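Local coordinates for protein sulfurtransferase (Azotobacter vinelandii, PDB 1E0C) that probably transfers sulfane sulfur from thiosulfate to cyanide as a rhodanese, and is seen here in a sulfur-loaded form, at residues E24-D29 and P80-V85; Y110-G115 and L205-D210. One frame throughout, in Å; residues are numbered along the deposited sequence.

Contact 1: E24-D29 and P80-V85; sequences ELILVD and PEAVYV
V85, I26 and E24, the last just before its strand, carry most of this meeting of two parallel strands. The γ-methyls of V85 are shared between two leucines: CG2 presses against L25 CD1 at 3.4 Å, tighter than usual, while CG1 meets L27 CD1. Both leucines have CG anti to the backbone N (173° in L25), and with chi2 near 60° this brings their CD1 methyls to V85. On the other face of the sheet, I26 runs beside Y84. Its CB sits over one face of the ring, a CH-pi contact 4.1 Å from the centroid, and its CD1 rests 3.6 Å from A82 CB; V28 CG2 comes in at the ring edge, in plane. E24 CB packs on the carbonyl O of E81, 3.4 Å away, before the chain bends off at chi2 and OE2 reaches D3 N. Four backbone bonds fix the pairing, from V83 N to E24 O (2.8 Å) through to V28 N to V85 O, the last almost straight along the carbonyl. Strands 25-29 and 83-87 lie side by side in the parallel sheet, with R45 bonded beyond the first and strand 110-113 beyond the second. Helix 13-17 covers the leucine side, and helix 93-104 packs on V28 and Y84.

Contact 2: Y110-G115 and L205-D210; sequences YHYLNG and LRIRTD
The backbones of N114-G115 and R206-I207 come together where strand 110-113 runs out into a turn, G115 CA lying 3.8 Å from R206 CA, and the one direct hydrogen bond across the two segments joins a side chain to a backbone. I207 N gives its hydrogen to N114 OD1 at 3.0 Å, nearly straight (167°), with the donor tilted 19° from the amide plane. With chi1 at -152°, N114 turns its amide away from its own backbone N and toward the R206-I207 peptide. The other end of the amide is held too: ND2 donates to E12 OE2 and to a water, 2.9 Å from ND2, that passes a hydrogen on to I207 O. R206 crosses N114 at about a right angle, its extended chain passing the amide with CG 3.6 Å from N114 CG. Its guanidinium continues past this to salt bridges with E12 and E123, so E12 ties both residues down. Lighter contact comes from I207, whose CD1 approaches the Y112 ring obliquely, 4.0 Å from CE2. Y112 OH donates to a second water, whose oxygen is 2.7 Å from Y112 OH and lies in the ring plane at its edge; this water donates to L205 O. Here the end of strand 110-113 in the N-terminal rhodanese-like domain is clasped to a segment of the C-terminal one. Strand 10-11, at the margin of the first sheet, touches Y112, N114 and I207 through V10, helix 93-104 backs Y112, and the short, weakly bonded strand 206-207 runs antiparallel to 199-200.

Overall arrangement
From the N terminus, contact 1 comes first: 80-85 returns beside 24-29 and closes a loop of 50 residues that holds helices 33-38 and 66-76 and the edge strand 45-46. The chain then passes through helix 93-104 and re-enters the same sheet as strand 110-113, next to 83-87, where H111 N probably bonds to Y84 O. Only then does contact 2 open, to be closed by 205-210 after 89 intervening residues, so the two follow in series and neither nests in the other. Contact 1 builds the inside of the N-terminal sheet; contact 2 joins the end of a neighbouring strand to the C-terminal rhodanese-like domain. Their centres lie about 18 Å apart.

Contact 1: E24-D29 and P80-V85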
loop_
_atom_site.group_PDB
_atom_site.type_symbol
_atom_site.label_atom_id
_atom_site.label_comp_id
_atom_site.label_asym_id
_atom_site.label_seq_id
_atom_site.Cartn_x
_atom_site.Cartn_y
_atom_site.Cartn_z
ATOM N N GLU A 24 -7.553 -14.269 15.690
ATOM C CA GLU A 24 -6.772 -13.045 15.626
ATOM C C GLU A 24 -6.817 -12.368 14.265
ATOM O O GLU A 24 -6.356 -11.232 14.106
ATOM C CB GLU A 24 -5.316 -13.335 16.014
ATOM C CG GLU A 24 -4.529 -14.155 15.015
ATOM C CD GLU A 24 -4.573 -15.650 15.219
ATOM O OE1 GLU A 24 -5.564 -16.188 15.756
ATOM O OE2 GLU A 24 -3.601 -16.338 14.823
ATOM N N LEU A 25 -7.331 -13.052 13.256
ATOM C CA LEU A 25 -7.315 -12.541 11.894
ATOM C C LEU A 25 -8.271 -11.374 11.693
ATOM O O LEU A 25 -9.476 -11.462 11.938
ATOM C CB LEU A 25 -7.671 -13.655 10.905
ATOM C CG LEU A 25 -7.849 -13.237 9.443
ATOM C CD1 LEU A 25 -6.539 -12.668 8.890
ATOM C CD2 LEU A 25 -8.297 -14.434 8.615
ATOM N N ILE A 26 -7.716 -10.284 11.170
ATOM C CA ILE A 26 -8.520 -9.185 10.658
ATOM C C ILE A 26 -8.256 -9.121 9.143
ATOM O O ILE A 26 -7.175 -8.714 8.731
ATOM C CB ILE A 26 -8.219 -7.828 11.304
ATOM C CG1 ILE A 26 -8.455 -7.891 12.817
ATOM C CG2 ILE A 26 -9.118 -6.765 10.666
ATOM C CD1 ILE A 26 -8.355 -6.554 13.526
ATOM N N LEU A 27 -9.187 -9.656 8.383
ATOM C CA LEU A 27 -9.062 -9.755 6.929
ATOM C C LEU A 27 -9.720 -8.538 6.286
ATOM O O LEU A 27 -10.906 -8.278 6.471
ATOM C CB LEU A 27 -9.724 -11.040 6.455
ATOM C CG LEU A 27 -9.789 -11.320 4.958
ATOM C CD1 LEU A 27 -8.373 -11.374 4.368
ATOM C CD2 LEU A 27 -10.486 -12.660 4.718
ATOM N N VAL A 28 -8.912 -7.775 5.562
ATOM C CA VAL A 28 -9.368 -6.502 5.003
ATOM C C VAL A 28 -9.415 -6.547 3.484
ATOM O O VAL A 28 -8.429 -6.830 2.813
ATOM C CB VAL A 28 -8.411 -5.365 5.439
ATOM C CG1 VAL A 28 -8.871 -4.030 4.886
ATOM C CG2 VAL A 28 -8.302 -5.353 6.953
ATOM N N ASP A 29 -10.588 -6.227 2.968
ATOM C CA ASP A 29 -10.862 -6.206 1.538
ATOM C C ASP A 29 -10.937 -4.760 1.060
ATOM O O ASP A 29 -11.759 -3.990 1.553
ATOM C CB ASP A 29 -12.198 -6.918 1.315
ATOM C CG ASP A 29 -12.798 -6.860 -0.054
ATOM O OD1 ASP A 29 -12.892 -5.773 -0.651
ATOM O OD2 ASP A 29 -13.285 -7.917 -0.548
ATOM N N PRO A 80 -4.916 -5.674 20.388
ATOM C CA PRO A 80 -3.528 -6.037 20.590
ATOM C C PRO A 80 -3.047 -7.276 19.869
ATOM O O PRO A 80 -1.913 -7.302 19.368
ATOM C CB PRO A 80 -3.401 -6.196 22.105
ATOM C CG PRO A 80 -4.489 -5.354 22.672
ATOM C CD PRO A 80 -5.607 -5.355 21.665
ATOM N N GLU A 81 -3.854 -8.326 19.810
ATOM C CA GLU A 81 -3.431 -9.592 19.209
ATOM C C GLU A 81 -3.718 -9.685 17.720
ATOM O O GLU A 81 -3.440 -10.711 17.088
ATOM C CB GLU A 81 -4.203 -10.723 19.926
ATOM C CG GLU A 81 -5.698 -10.672 19.672
ATOM C CD GLU A 81 -6.491 -9.913 20.711
ATOM O OE1 GLU A 81 -6.063 -8.835 21.173
ATOM O OE2 GLU A 81 -7.593 -10.391 21.068
ATOM N N ALA A 82 -4.324 -8.658 17.135
ATOM C CA ALA A 82 -4.755 -8.703 15.751
ATOM C C ALA A 82 -3.602 -9.014 14.789
ATOM O O ALA A 82 -2.504 -8.487 14.947
ATOM C CB ALA A 82 -5.350 -7.359 15.324
ATOM N N VAL A 83 -3.948 -9.754 13.751
ATOM C CA VAL A 83 -3.068 -9.974 12.609
ATOM C C VAL A 83 -3.875 -9.641 11.350
ATOM O O VAL A 83 -4.916 -10.247 11.102
ATOM C CB VAL A 83 -2.528 -11.404 12.485
ATOM C CG1 VAL A 83 -1.606 -11.483 11.261
ATOM C CG2 VAL A 83 -1.748 -11.819 13.727
ATOM N N TYR A 84 -3.443 -8.606 10.633
ATOM C CA TYR A 84 -4.166 -8.181 9.450
ATOM C C TYR A 84 -3.677 -8.965 8.227
ATOM O O TYR A 84 -2.484 -9.232 8.100
ATOM C CB TYR A 84 -3.956 -6.690 9.161
ATOM C CG TYR A 84 -4.659 -5.784 10.153
ATOM C CD1 TYR A 84 -4.119 -5.568 11.403
ATOM C CD2 TYR A 84 -5.858 -5.158 9.810
ATOM C CE1 TYR A 84 -4.739 -4.733 12.324
ATOM C CE2 TYR A 84 -6.481 -4.321 10.722
ATOM C CZ TYR A 84 -5.940 -4.142 11.970
ATOM O OH TYR A 84 -6.559 -3.305 12.875
ATOM N N VAL A 85 -4.631 -9.371 7.419
ATOM C CA VAL A 85 -4.342 -9.868 6.072
ATOM C C VAL A 85 -5.089 -8.955 5.109
ATOM O O VAL A 85 -6.262 -8.648 5.344
ATOM C CB VAL A 85 -4.741 -11.325 5.845
ATOM C CG1 VAL A 85 -4.509 -11.711 4.386
ATOM C CG2 VAL A 85 -3.916 -12.224 6.761
#

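Contact 2: Y110-G115 and L205-D210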
loop_
_atom_site.group_PDB
_atom_site.type_symbol
_atom_site.label_atom_id
_atom_site.label_comp_id
_atom_site.label_asym_id
_atom_site.label_seq_id
_atom_site.Cartn_x
_atom_site.Cartn_y
_atom_site.Cartn_z
ATOM N N TYR A 110 1.104 -8.101 10.127
ATOM C CA TYR A 110 0.246 -8.038 8.959
ATOM C C TYR A 110 0.863 -8.775 7.773
ATOM O O TYR A 110 2.048 -9.099 7.735
ATOM C CB TYR A 110 -0.094 -6.609 8.554
ATOM C CG TYR A 110 1.109 -5.713 8.360
ATOM C CD1 TYR A 110 1.960 -5.890 7.276
ATOM C CD2 TYR A 110 1.381 -4.690 9.258
ATOM C CE1 TYR A 110 3.060 -5.069 7.106
ATOM C CE2 TYR A 110 2.483 -3.865 9.094
ATOM C CZ TYR A 110 3.310 -4.058 8.006
ATOM O OH TYR A 110 4.413 -3.249 7.833
ATOM N N HIS A 111 -0.014 -9.139 6.848
ATOM C CA HIS A 111 0.364 -9.866 5.648
ATOM C C HIS A 111 -0.390 -9.303 4.451
ATOM O O HIS A 111 -1.501 -8.784 4.589
ATOM C CB HIS A 111 -0.006 -11.365 5.778
ATOM C CG HIS A 111 0.687 -12.003 6.944
ATOM N ND1 HIS A 111 1.954 -12.531 6.850
ATOM C CD2 HIS A 111 0.321 -12.098 8.247
ATOM C CE1 HIS A 111 2.346 -12.945 8.048
ATOM N NE2 HIS A 111 1.382 -12.678 8.912
ATOM N N TYR A 112 0.218 -9.450 3.284
ATOM C CA TYR A 112 -0.414 -9.132 2.025
ATOM C C TYR A 112 -0.762 -10.442 1.306
ATOM O O TYR A 112 0.082 -11.338 1.252
ATOM C CB TYR A 112 0.542 -8.349 1.104
ATOM C CG TYR A 112 0.006 -8.223 -0.305
ATOM C CD1 TYR A 112 -1.223 -7.626 -0.534
ATOM C CD2 TYR A 112 0.718 -8.700 -1.404
ATOM C CE1 TYR A 112 -1.740 -7.482 -1.800
ATOM C CE2 TYR A 112 0.210 -8.560 -2.682
ATOM C CZ TYR A 112 -1.016 -7.958 -2.880
ATOM O OH TYR A 112 -1.541 -7.828 -4.140
ATOM N N LEU A 113 -2.000 -10.538 0.840
ATOM C CA LEU A 113 -2.398 -11.715 0.064
ATOM C C LEU A 113 -1.896 -11.540 -1.371
ATOM O O LEU A 113 -2.389 -10.698 -2.118
ATOM C CB LEU A 113 -3.928 -11.854 0.040
ATOM C CG LEU A 113 -4.448 -12.988 -0.859
ATOM C CD1 LEU A 113 -3.931 -14.327 -0.334
ATOM C CD2 LEU A 113 -5.969 -12.982 -0.904
ATOM N N ASN A 114 -0.884 -12.321 -1.737
ATOM C CA ASN A 114 -0.278 -12.184 -3.065
ATOM C C ASN A 114 -1.285 -12.310 -4.186
ATOM O O ASN A 114 -1.968 -13.333 -4.313
ATOM C CB ASN A 114 0.824 -13.245 -3.217
ATOM C CG ASN A 114 1.909 -12.793 -4.183
ATOM O OD1 ASN A 114 1.895 -11.660 -4.652
ATOM N ND2 ASN A 114 2.853 -13.682 -4.468
ATOM N N GLY A 115 -1.435 -11.271 -5.004
ATOM C CA GLY A 115 -2.390 -11.284 -6.099
ATOM C C GLY A 115 -3.821 -11.011 -5.629
ATOM O O GLY A 115 -4.748 -10.963 -6.441
ATOM N N LEU A 205 -1.788 -11.441 -11.088
ATOM C CA LEU A 205 -1.367 -10.195 -10.495
ATOM C C LEU A 205 -0.594 -10.330 -9.203
ATOM O O LEU A 205 -0.413 -9.355 -8.476
ATOM C CB LEU A 205 -2.519 -9.193 -10.367
ATOM C CG LEU A 205 -3.206 -8.813 -11.690
ATOM C CD1 LEU A 205 -4.376 -7.879 -11.443
ATOM C CD2 LEU A 205 -2.197 -8.167 -12.642
ATOM N N ARG A 206 0.006 -11.497 -8.963
ATOM C CA ARG A 206 0.967 -11.625 -7.869
ATOM C C ARG A 206 2.168 -10.717 -8.192
ATOM O O ARG A 206 2.335 -10.307 -9.341
ATOM C CB ARG A 206 1.470 -13.057 -7.725
ATOM C CG ARG A 206 0.433 -14.040 -7.163
ATOM C CD ARG A 206 1.072 -15.429 -7.105
ATOM N NE ARG A 206 0.184 -16.426 -6.526
ATOM C CZ ARG A 206 -0.921 -16.904 -7.067
ATOM N NH1 ARG A 206 -1.381 -16.510 -8.244
ATOM N NH2 ARG A 206 -1.606 -17.832 -6.381
ATOM N N ILE A 207 2.951 -10.449 -7.169
ATOM C CA ILE A 207 4.198 -9.687 -7.353
ATOM C C ILE A 207 5.144 -10.556 -8.185
ATOM O O ILE A 207 5.206 -11.761 -7.927
ATOM C CB ILE A 207 4.826 -9.377 -5.990
ATOM C CG1 ILE A 207 3.931 -8.395 -5.213
ATOM C CG2 ILE A 207 6.225 -8.796 -6.137
ATOM C CD1 ILE A 207 4.119 -8.479 -3.713
ATOM N N ARG A 208 5.739 -10.002 -9.233
ATOM C CA ARG A 208 6.626 -10.820 -10.079
ATOM C C ARG A 208 7.741 -11.427 -9.256
ATOM O O ARG A 208 8.266 -10.827 -8.321
ATOM C CB ARG A 208 7.187 -9.975 -11.222
ATOM C CG ARG A 208 7.973 -8.760 -10.729
ATOM C CD ARG A 208 8.154 -7.788 -11.899
ATOM N NE ARG A 208 8.989 -8.380 -12.943
ATOM C CZ ARG A 208 9.243 -7.791 -14.105
ATOM N NH1 ARG A 208 8.683 -6.628 -14.397
ATOM N NH2 ARG A 208 10.068 -8.357 -14.983
ATOM N N THR A 209 8.127 -12.680 -9.566
ATOM C CA THR A 209 9.102 -13.340 -8.704
ATOM C C THR A 209 10.519 -12.805 -8.883
ATOM O O THR A 209 11.346 -13.006 -7.985
ATOM C CB THR A 209 9.110 -14.868 -8.925
ATOM O OG1 THR A 209 9.383 -15.118 -10.307
ATOM C CG2 THR A 209 7.744 -15.442 -8.564
ATOM N N ASP A 210 10.759 -12.111 -9.978
ATOM C CA ASP A 210 12.072 -11.547 -10.287
ATOM C C ASP A 210 12.163 -10.090 -9.860
ATOM O O ASP A 210 13.058 -9.363 -10.289
ATOM C CB ASP A 210 12.337 -11.636 -11.799
ATOM C CG ASP A 210 11.378 -10.831 -12.646
ATOM O OD1 ASP A 210 10.153 -10.786 -12.356
ATOM O OD2 ASP A 210 11.830 -10.220 -13.650
HETATM O O HOH W 1 0.178 -8.106 -6.141
HETATM O O HOH W 2 5.382 -13.401 -5.909
#